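Long-range contacts in pectate lyase/Amb allergen (Acidovorax citrulli, PDB 4HWV), which probably cleaves pectate, a plant cell-wall polysaccharide, as a secreted, calcium-binding member of polysaccharide lyase family 1: residues T356-A361 and A387-P392; H378-V383 and Y460-E465; A399-S404 and A440-S445. All blocks are in the same frame, centred on the assembly; numbering follows the deposited sequence.

How the contacts relate
Contacts 1 and 2 share one strand: 376-387 gives residues 378-383 to contact 2 and ends in the loop of contact 1, so the two adjoin in sequence although their centres lie 28 Å apart. Contact 3 begins on the next strand, 399-401. Its centre is 22 Å from that of contact 1 and 21 Å from that of contact 2, and its nearest atoms stay about 10 Å and 8 Å from theirs. Along the chain, contacts 1 and 2 cross, contact 3 follows contact 1, and it is nested within the loop that contact 2 closes. All three lie away from the calcium site of D227, D278 and D282.

Contact 1: residues T356-A361 and A387-P392; sequences TRDASA and AGPDRP
D358, which packs on P389 across the contact, has its carboxylate held by its own loop: D358 OD1 accepts from S360 N at 2.9 Å, closing an Asx turn, and from S360 OG at 2.8 Å, both from the same face, within a type I turn that runs from D358 to A361. The side chain crosses P389 at about a right angle, D358 CB 3.6 Å from P389 CD and the carboxylate against the ring's CG and CD. Next to this the backbones pair. R357 N donates to A387 O over 2.9 Å, nearly straight, and the CA-H of T356 adds a weaker contact to the same oxygen of the facing segment. T356 and A387 form a parallel bridge and carry their side chains on the same face, where T356 OG1 meets A387 CB at 3.8 Å. That hydroxyl, anti to the backbone N (chi1 180°), also accepts from D358 N at 3.0 Å, an ST turn just where the strand gives out. Farther out, two like charges stack. The guanidinium of R357, its NE swung round by a bend at chi3 (64°), lies flat on that of R391, centres 3.7 Å apart and planes 16° from parallel. R391 NH2 sits over the centre of one group and R357 NH1 over the centre of the other. R391 NH1 reaches P392 O in its own plane and makes a salt bridge to D397, which probably eases the repulsion. The contact lies at the surface, where the paired strands 345-356 and 376-387 finish side by side; the two loops lead on to strands 369-371 and 399-401 respectively.

Contact 2: residues H378-V383 and Y460-E465; sequences HAENNV and YDYTLE
N381 and L464 mark the nearest approach of the backbones, CA to CA 6.9 Å, with the 378-381 and 462-465 portions running 36° apart. Side chains do most of the bridging. Y462 OH donates to the syn lone pair of E380 OE1 at 2.7 Å, the carboxylate meeting the phenol at the ring's edge with the two planes 52° apart. H347 NE2 binds that same oxygen, so OE1 has two partners, while H378 NE2 makes a weak bond to E380 OE2. Beside this, L464 crosses E380 at about a right angle: L464 CD2 lies 3.7 Å and L464 CD1 3.8 Å from E380 CB. N381 ND2 donates to E465 O at 3.0 Å, almost straight (175°) and within the plane of its amide, though above the carbonyl plane. The backbone of N381 is in the left-handed region, turning the strand at a corner. There N350 ND2 binds N381 O, N350 OD1 binds E465 N, and N382 OD1 accepts from the backbone N of N351: hydrogen bonds that link asparagines of neighbouring strands, consistent with the asparagine ladder of pectate lyase parallel beta-helices.

Contact 3: residues A399-S404 and A440-S445; sequences ANARIS and AAVRWS
S445 presents its hydroxyl to the outer backbone edge of strand 399-401, while V442, one helical turn earlier, lays its two methyls against the alanines on either side of N400. The CB atoms of A399 and A401 both point at the helix. V442 CG2 rests on A399 CB at 3.7 Å; V442 CG1, anti to the backbone N (chi1 168°), lies on the A401 side, 4.2 Å from A401 CB. F424 packs on A399 and V442, and L371 also touches V442, so this end of the contact is apolar. At the other end S445 OG, likewise anti to its backbone N (chi1 -175°), accepts from A401 N at 2.9 Å, and the same oxygen sits 3.7 Å from N400 CB. Water fills out the polar side. One molecule donates to both A401 O and S445 O, tying the strand to the backbone of the helix's last turn. A second lies 2.6 Å from S445 OG and accepts from R402 NH1 at 3.1 Å. R402 leaves the backbone pointing away from the helix, but the end of its side chain comes nearer: R402 NH1 donates to A401 O at 2.8 Å from above the carbonyl plane, and S445 OG lies at the edge of the guanidinium, near its plane. Strand and helix axes approach to 6.5 Å and run 29° from parallel. Strand 399-401 is the outermost of the parallel row 302-306, 340-341, 369-371 and 399-401, and the backbone of N400 hydrogen-bonds to M369 and L371 of the neighbouring strand 369-371; helix 438-445 thus covers the last strand of one face of the right-handed parallel beta-helix, with a serine hydroxyl accepting a hydrogen bond from a backbone N-H on its outer edge.

Contact 1: residues T356-A361 and A387-P392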
loop_
_atom_site.group_PDB
_atom_site.type_symbol
_atom_site.label_atom_id
_atom_site.label_comp_id
_atom_site.label_asym_id
_atom_site.label_seq_id
_atom_site.Cartn_x
_atom_site.Cartn_y
_atom_site.Cartn_z
ATOM N N THR A 356 -2.124 -6.465 -16.941
ATOM C CA THR A 356 -2.914 -5.833 -17.980
ATOM C C THR A 356 -2.104 -4.719 -18.616
ATOM O O THR A 356 -1.220 -4.151 -17.980
ATOM C CB THR A 356 -4.224 -5.268 -17.422
ATOM O OG1 THR A 356 -4.958 -4.654 -18.496
ATOM C CG2 THR A 356 -3.974 -4.235 -16.321
ATOM N N ARG A 357 -2.432 -4.387 -19.862
ATOM C CA ARG A 357 -1.839 -3.236 -20.532
ATOM C C ARG A 357 -2.620 -1.959 -20.264
ATOM O O ARG A 357 -2.193 -0.893 -20.686
ATOM C CB ARG A 357 -1.758 -3.483 -22.045
ATOM C CG ARG A 357 -0.735 -4.572 -22.426
ATOM C CD ARG A 357 -0.511 -4.674 -23.936
ATOM N NE ARG A 357 0.074 -3.449 -24.477
ATOM C CZ ARG A 357 -0.607 -2.533 -25.163
ATOM N NH1 ARG A 357 -1.904 -2.707 -25.424
ATOM N NH2 ARG A 357 0.010 -1.437 -25.594
ATOM N N ASP A 358 -3.760 -2.068 -19.581
ATOM C CA ASP A 358 -4.607 -0.913 -19.276
ATOM C C ASP A 358 -3.767 0.206 -18.657
ATOM O O ASP A 358 -3.169 0.015 -17.600
ATOM C CB ASP A 358 -5.711 -1.354 -18.304
ATOM C CG ASP A 358 -6.770 -0.279 -18.067
ATOM O OD1 ASP A 358 -6.457 0.926 -18.121
ATOM O OD2 ASP A 358 -7.936 -0.654 -17.806
ATOM N N ALA A 359 -3.733 1.368 -19.308
ATOM C CA ALA A 359 -2.815 2.435 -18.928
ATOM C C ALA A 359 -3.179 3.044 -17.580
ATOM O O ALA A 359 -2.379 3.783 -16.985
ATOM C CB ALA A 359 -2.773 3.513 -20.011
ATOM N N SER A 360 -4.371 2.730 -17.082
ATOM C CA SER A 360 -4.800 3.265 -15.794
ATOM C C SER A 360 -4.407 2.385 -14.612
ATOM O O SER A 360 -4.562 2.804 -13.467
ATOM C CB SER A 360 -6.313 3.522 -15.780
ATOM O OG SER A 360 -7.048 2.307 -15.703
ATOM N N ALA A 361 -3.921 1.171 -14.882
ATOM C CA ALA A 361 -3.445 0.271 -13.829
ATOM C C ALA A 361 -2.242 0.866 -13.094
ATOM O O ALA A 361 -1.564 1.748 -13.608
ATOM C CB ALA A 361 -3.086 -1.100 -14.421
ATOM N N ALA A 387 -4.103 -8.859 -20.120
ATOM C CA ALA A 387 -5.358 -8.219 -20.484
ATOM C C ALA A 387 -5.121 -6.838 -21.073
ATOM O O ALA A 387 -3.990 -6.379 -21.192
ATOM C CB ALA A 387 -6.268 -8.129 -19.263
ATOM N N GLY A 388 -6.204 -6.171 -21.439
ATOM C CA GLY A 388 -6.092 -4.813 -21.930
ATOM C C GLY A 388 -7.366 -4.435 -22.653
ATOM O O GLY A 388 -7.886 -5.215 -23.455
ATOM N N PRO A 389 -7.899 -3.239 -22.359
ATOM C CA PRO A 389 -9.164 -2.817 -22.955
ATOM C C PRO A 389 -9.002 -2.364 -24.401
ATOM O O PRO A 389 -10.007 -2.253 -25.098
ATOM C CB PRO A 389 -9.567 -1.623 -22.082
ATOM C CG PRO A 389 -8.266 -1.056 -21.630
ATOM C CD PRO A 389 -7.410 -2.266 -21.365
ATOM N N ASP A 390 -7.780 -2.097 -24.857
ATOM C CA ASP A 390 -7.632 -1.443 -26.165
ATOM C C ASP A 390 -7.508 -2.400 -27.350
ATOM O O ASP A 390 -8.142 -2.213 -28.388
ATOM C CB ASP A 390 -6.456 -0.459 -26.154
ATOM N N ARG A 391 -6.677 -3.418 -27.198
ATOM C CA ARG A 391 -6.403 -4.358 -28.283
ATOM C C ARG A 391 -5.861 -5.646 -27.674
ATOM O O ARG A 391 -5.341 -5.631 -26.560
ATOM C CB ARG A 391 -5.354 -3.779 -29.236
ATOM C CG ARG A 391 -3.961 -3.640 -28.619
ATOM C CD ARG A 391 -2.887 -3.664 -29.692
ATOM N NE ARG A 391 -1.585 -3.210 -29.211
ATOM C CZ ARG A 391 -0.699 -3.988 -28.591
ATOM N NH1 ARG A 391 -0.979 -5.268 -28.351
ATOM N NH2 ARG A 391 0.467 -3.487 -28.200
ATOM N N PRO A 392 -5.969 -6.769 -28.400
ATOM C CA PRO A 392 -5.354 -7.998 -27.873
ATOM C C PRO A 392 -3.837 -7.882 -27.736
ATOM O O PRO A 392 -3.161 -7.285 -28.570
ATOM C CB PRO A 392 -5.684 -9.048 -28.940
ATOM C CG PRO A 392 -6.825 -8.477 -29.726
ATOM C CD PRO A 392 -6.692 -6.986 -29.667
#

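Contact 2: residues H378-V383 and Y460-E465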
loop_
_atom_site.group_PDB
_atom_site.type_symbol
_atom_site.label_atom_id
_atom_site.label_comp_id
_atom_site.label_asym_id
_atom_site.label_seq_id
_atom_site.Cartn_x
_atom_site.Cartn_y
_atom_site.Cartn_z
ATOM N N HIS A 378 16.757 -18.387 -22.844
ATOM C CA HIS A 378 16.136 -19.666 -23.200
ATOM C C HIS A 378 14.826 -19.744 -22.416
ATOM O O HIS A 378 14.851 -19.853 -21.185
ATOM C CB HIS A 378 17.070 -20.819 -22.800
ATOM C CG HIS A 378 16.727 -22.136 -23.422
ATOM N ND1 HIS A 378 17.299 -22.562 -24.599
ATOM C CD2 HIS A 378 15.899 -23.134 -23.015
ATOM C CE1 HIS A 378 16.820 -23.755 -24.907
ATOM N NE2 HIS A 378 15.980 -24.131 -23.957
ATOM N N ALA A 379 13.698 -19.681 -23.120
ATOM C CA ALA A 379 12.383 -19.576 -22.474
ATOM C C ALA A 379 11.528 -20.781 -22.827
ATOM O O ALA A 379 11.299 -21.043 -24.000
ATOM C CB ALA A 379 11.677 -18.300 -22.928
ATOM N N GLU A 380 11.034 -21.495 -21.817
ATOM C CA GLU A 380 10.241 -22.700 -22.070
ATOM C C GLU A 380 8.979 -22.756 -21.223
ATOM O O GLU A 380 9.037 -22.591 -19.998
ATOM C CB GLU A 380 11.070 -23.963 -21.798
ATOM C CG GLU A 380 12.200 -24.159 -22.805
ATOM C CD GLU A 380 13.225 -25.182 -22.379
ATOM O OE1 GLU A 380 13.624 -25.168 -21.201
ATOM O OE2 GLU A 380 13.646 -25.982 -23.238
ATOM N N ASN A 381 7.855 -23.043 -21.882
ATOM C CA ASN A 381 6.593 -23.327 -21.190
ATOM C C ASN A 381 6.211 -22.276 -20.148
ATOM O O ASN A 381 5.820 -22.594 -19.020
ATOM C CB ASN A 381 6.586 -24.745 -20.596
ATOM C CG ASN A 381 6.657 -25.822 -21.671
ATOM O OD1 ASN A 381 7.086 -25.578 -22.806
ATOM N ND2 ASN A 381 6.260 -27.030 -21.300
ATOM N N ASN A 382 6.323 -21.020 -20.555
ATOM C CA ASN A 382 5.833 -19.907 -19.747
ATOM C C ASN A 382 4.417 -19.571 -20.197
ATOM O O ASN A 382 4.113 -19.616 -21.400
ATOM C CB ASN A 382 6.728 -18.682 -19.910
ATOM C CG ASN A 382 8.138 -18.929 -19.388
ATOM O OD1 ASN A 382 8.361 -18.931 -18.181
ATOM N ND2 ASN A 382 9.091 -19.148 -20.296
ATOM N N VAL A 383 3.569 -19.217 -19.235
ATOM C CA VAL A 383 2.205 -18.778 -19.516
ATOM C C VAL A 383 2.074 -17.300 -19.233
ATOM O O VAL A 383 2.533 -16.831 -18.200
ATOM C CB VAL A 383 1.198 -19.537 -18.656
ATOM C CG1 VAL A 383 -0.220 -18.974 -18.849
ATOM C CG2 VAL A 383 1.251 -21.012 -18.966
ATOM N N TYR A 460 22.148 -28.686 -16.160
ATOM C CA TYR A 460 21.344 -29.217 -15.067
ATOM C C TYR A 460 20.138 -29.938 -15.649
ATOM O O TYR A 460 19.710 -29.636 -16.762
ATOM C CB TYR A 460 20.912 -28.128 -14.075
ATOM C CG TYR A 460 20.296 -26.879 -14.663
ATOM C CD1 TYR A 460 18.942 -26.808 -14.984
ATOM C CD2 TYR A 460 21.078 -25.757 -14.864
ATOM C CE1 TYR A 460 18.388 -25.634 -15.505
ATOM C CE2 TYR A 460 20.558 -24.597 -15.362
ATOM C CZ TYR A 460 19.208 -24.533 -15.679
ATOM O OH TYR A 460 18.679 -23.354 -16.153
ATOM N N ASP A 461 19.618 -30.908 -14.902
ATOM C CA ASP A 461 18.426 -31.633 -15.327
ATOM C C ASP A 461 17.190 -30.887 -14.860
ATOM O O ASP A 461 17.170 -30.340 -13.760
ATOM C CB ASP A 461 18.411 -33.025 -14.698
ATOM C CG ASP A 461 19.511 -33.912 -15.219
ATOM O OD1 ASP A 461 19.827 -33.833 -16.417
ATOM O OD2 ASP A 461 20.045 -34.710 -14.432
ATOM N N TYR A 462 16.142 -30.895 -15.669
ATOM C CA TYR A 462 14.869 -30.303 -15.265
ATOM C C TYR A 462 13.752 -30.882 -16.109
ATOM O O TYR A 462 13.976 -31.291 -17.247
ATOM C CB TYR A 462 14.908 -28.767 -15.394
ATOM C CG TYR A 462 15.061 -28.265 -16.816
ATOM C CD1 TYR A 462 16.313 -28.240 -17.438
ATOM C CD2 TYR A 462 13.951 -27.841 -17.553
ATOM C CE1 TYR A 462 16.460 -27.795 -18.734
ATOM C CE2 TYR A 462 14.100 -27.391 -18.860
ATOM C CZ TYR A 462 15.363 -27.380 -19.441
ATOM O OH TYR A 462 15.563 -26.938 -20.723
ATOM N N THR A 463 12.554 -30.890 -15.536
ATOM C CA THR A 463 11.349 -31.342 -16.219
ATOM C C THR A 463 10.394 -30.167 -16.397
ATOM O O THR A 463 10.086 -29.457 -15.435
ATOM C CB THR A 463 10.680 -32.456 -15.398
ATOM O OG1 THR A 463 11.537 -33.609 -15.412
ATOM C CG2 THR A 463 9.294 -32.808 -15.955
ATOM N N LEU A 464 9.956 -29.939 -17.630
ATOM C CA LEU A 464 9.001 -28.871 -17.899
ATOM C C LEU A 464 7.594 -29.316 -17.564
ATOM O O LEU A 464 7.124 -30.311 -18.125
ATOM C CB LEU A 464 9.034 -28.477 -19.378
ATOM C CG LEU A 464 10.325 -27.816 -19.843
ATOM C CD1 LEU A 464 10.296 -27.618 -21.360
ATOM C CD2 LEU A 464 10.538 -26.492 -19.139
ATOM N N GLU A 465 6.900 -28.566 -16.701
ATOM C CA GLU A 465 5.470 -28.726 -16.531
ATOM C C GLU A 465 4.773 -28.238 -17.773
ATOM O O GLU A 465 5.246 -27.329 -18.465
ATOM C CB GLU A 465 4.977 -27.892 -15.361
ATOM C CG GLU A 465 5.436 -28.451 -14.030
ATOM C CD GLU A 465 4.983 -27.599 -12.859
ATOM O OE1 GLU A 465 3.839 -27.772 -12.382
ATOM O OE2 GLU A 465 5.783 -26.752 -12.408
#

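Contact 3: residues A399-S404 and A440-S445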
loop_
_atom_site.group_PDB
_atom_site.type_symbol
_atom_site.label_atom_id
_atom_site.label_comp_id
_atom_site.label_asym_id
_atom_site.label_seq_id
_atom_site.Cartn_x
_atom_site.Cartn_y
_atom_site.Cartn_z
ATOM N N ALA A 399 8.160 -10.209 -25.738
ATOM C CA ALA A 399 9.608 -10.285 -25.880
ATOM C C ALA A 399 10.081 -9.234 -26.860
ATOM O O ALA A 399 9.434 -8.996 -27.879
ATOM C CB ALA A 399 10.040 -11.664 -26.346
ATOM N N ASN A 400 11.225 -8.637 -26.561
ATOM C CA ASN A 400 11.862 -7.666 -27.458
ATOM C C ASN A 400 13.377 -7.771 -27.342
ATOM O O ASN A 400 13.884 -8.595 -26.585
ATOM C CB ASN A 400 11.341 -6.234 -27.225
ATOM C CG ASN A 400 11.661 -5.701 -25.844
ATOM O OD1 ASN A 400 12.152 -6.412 -24.995
ATOM N ND2 ASN A 400 11.316 -4.453 -25.603
ATOM N N ALA A 401 14.098 -6.940 -28.083
ATOM C CA ALA A 401 15.557 -6.999 -28.116
ATOM C C ALA A 401 16.152 -5.603 -28.065
ATOM O O ALA A 401 15.568 -4.659 -28.589
ATOM C CB ALA A 401 16.028 -7.715 -29.367
ATOM N N ARG A 402 17.314 -5.494 -27.422
ATOM C CA ARG A 402 18.068 -4.251 -27.317
ATOM C C ARG A 402 19.539 -4.584 -27.548
ATOM O O ARG A 402 20.266 -4.924 -26.597
ATOM C CB ARG A 402 17.875 -3.620 -25.935
ATOM C CG ARG A 402 16.452 -3.216 -25.641
ATOM C CD ARG A 402 16.032 -2.075 -26.520
ATOM N NE ARG A 402 14.697 -1.579 -26.187
ATOM C CZ ARG A 402 13.578 -1.911 -26.839
ATOM N NH1 ARG A 402 13.596 -2.786 -27.846
ATOM N NH2 ARG A 402 12.420 -1.374 -26.473
ATOM N N ILE A 403 19.979 -4.511 -28.803
ATOM C CA ILE A 403 21.308 -4.985 -29.186
ATOM C C ILE A 403 21.992 -3.955 -30.075
ATOM O O ILE A 403 21.334 -3.328 -30.933
ATOM C CB ILE A 403 21.258 -6.316 -30.000
ATOM C CG1 ILE A 403 20.491 -7.420 -29.271
ATOM C CG2 ILE A 403 22.683 -6.813 -30.389
ATOM C CD1 ILE A 403 20.043 -8.527 -30.203
ATOM N N SER A 404 23.306 -3.806 -29.875
ATOM C CA SER A 404 24.184 -2.946 -30.680
ATOM C C SER A 404 25.355 -3.757 -31.230
ATOM O O SER A 404 26.084 -4.380 -30.459
ATOM C CB SER A 404 24.762 -1.834 -29.786
ATOM O OG SER A 404 25.902 -1.214 -30.389
ATOM N N ALA A 440 10.075 -15.170 -33.073
ATOM C CA ALA A 440 9.725 -14.382 -34.248
ATOM C C ALA A 440 9.621 -12.897 -33.899
ATOM O O ALA A 440 10.073 -12.031 -34.660
ATOM C CB ALA A 440 8.431 -14.899 -34.877
ATOM N N ALA A 441 9.038 -12.598 -32.744
ATOM C CA ALA A 441 8.950 -11.210 -32.298
ATOM C C ALA A 441 10.331 -10.629 -32.029
ATOM O O ALA A 441 10.617 -9.487 -32.384
ATOM C CB ALA A 441 8.064 -11.084 -31.073
ATOM N N VAL A 442 11.201 -11.423 -31.419
ATOM C CA VAL A 442 12.551 -10.960 -31.145
ATOM C C VAL A 442 13.300 -10.633 -32.438
ATOM O O VAL A 442 14.001 -9.619 -32.515
ATOM C CB VAL A 442 13.311 -11.964 -30.251
ATOM C CG1 VAL A 442 14.815 -11.655 -30.195
ATOM C CG2 VAL A 442 12.684 -11.961 -28.856
ATOM N N ARG A 443 13.121 -11.471 -33.457
ATOM C CA ARG A 443 13.787 -11.249 -34.736
ATOM C C ARG A 443 13.327 -9.942 -35.385
ATOM O O ARG A 443 14.130 -9.239 -35.982
ATOM C CB ARG A 443 13.565 -12.429 -35.693
ATOM C CG ARG A 443 14.212 -13.732 -35.258
ATOM C CD ARG A 443 14.301 -14.714 -36.421
ATOM N NE ARG A 443 13.050 -14.784 -37.174
ATOM C CZ ARG A 443 12.078 -15.665 -36.947
ATOM N NH1 ARG A 443 12.203 -16.570 -35.985
ATOM N NH2 ARG A 443 10.977 -15.640 -37.689
ATOM N N TRP A 444 12.039 -9.614 -35.269
ATOM C CA TRP A 444 11.567 -8.349 -35.818
ATOM C C TRP A 444 12.068 -7.182 -34.975
ATOM O O TRP A 444 12.269 -6.077 -35.486
ATOM C CB TRP A 444 10.047 -8.321 -35.879
ATOM C CG TRP A 444 9.490 -8.978 -37.087
ATOM C CD1 TRP A 444 8.678 -10.074 -37.122
ATOM C CD2 TRP A 444 9.701 -8.590 -38.453
ATOM N NE1 TRP A 444 8.351 -10.382 -38.426
ATOM C CE2 TRP A 444 8.969 -9.490 -39.262
ATOM C CE3 TRP A 444 10.421 -7.559 -39.074
ATOM C CZ2 TRP A 444 8.951 -9.398 -40.658
ATOM C CZ3 TRP A 444 10.401 -7.474 -40.461
ATOM C CH2 TRP A 444 9.667 -8.384 -41.232
ATOM N N SER A 445 12.230 -7.394 -33.673
ATOM C CA SER A 445 12.744 -6.345 -32.802
ATOM C C SER A 445 14.190 -5.968 -33.146
ATOM O O SER A 445 14.538 -4.788 -33.195
ATOM C CB SER A 445 12.616 -6.790 -31.336
ATOM O OG SER A 445 12.999 -5.758 -30.452
HETATM O O HOH W 1 14.969 -3.321 -30.957
HETATM O O HOH W 2 11.704 -3.474 -30.183
#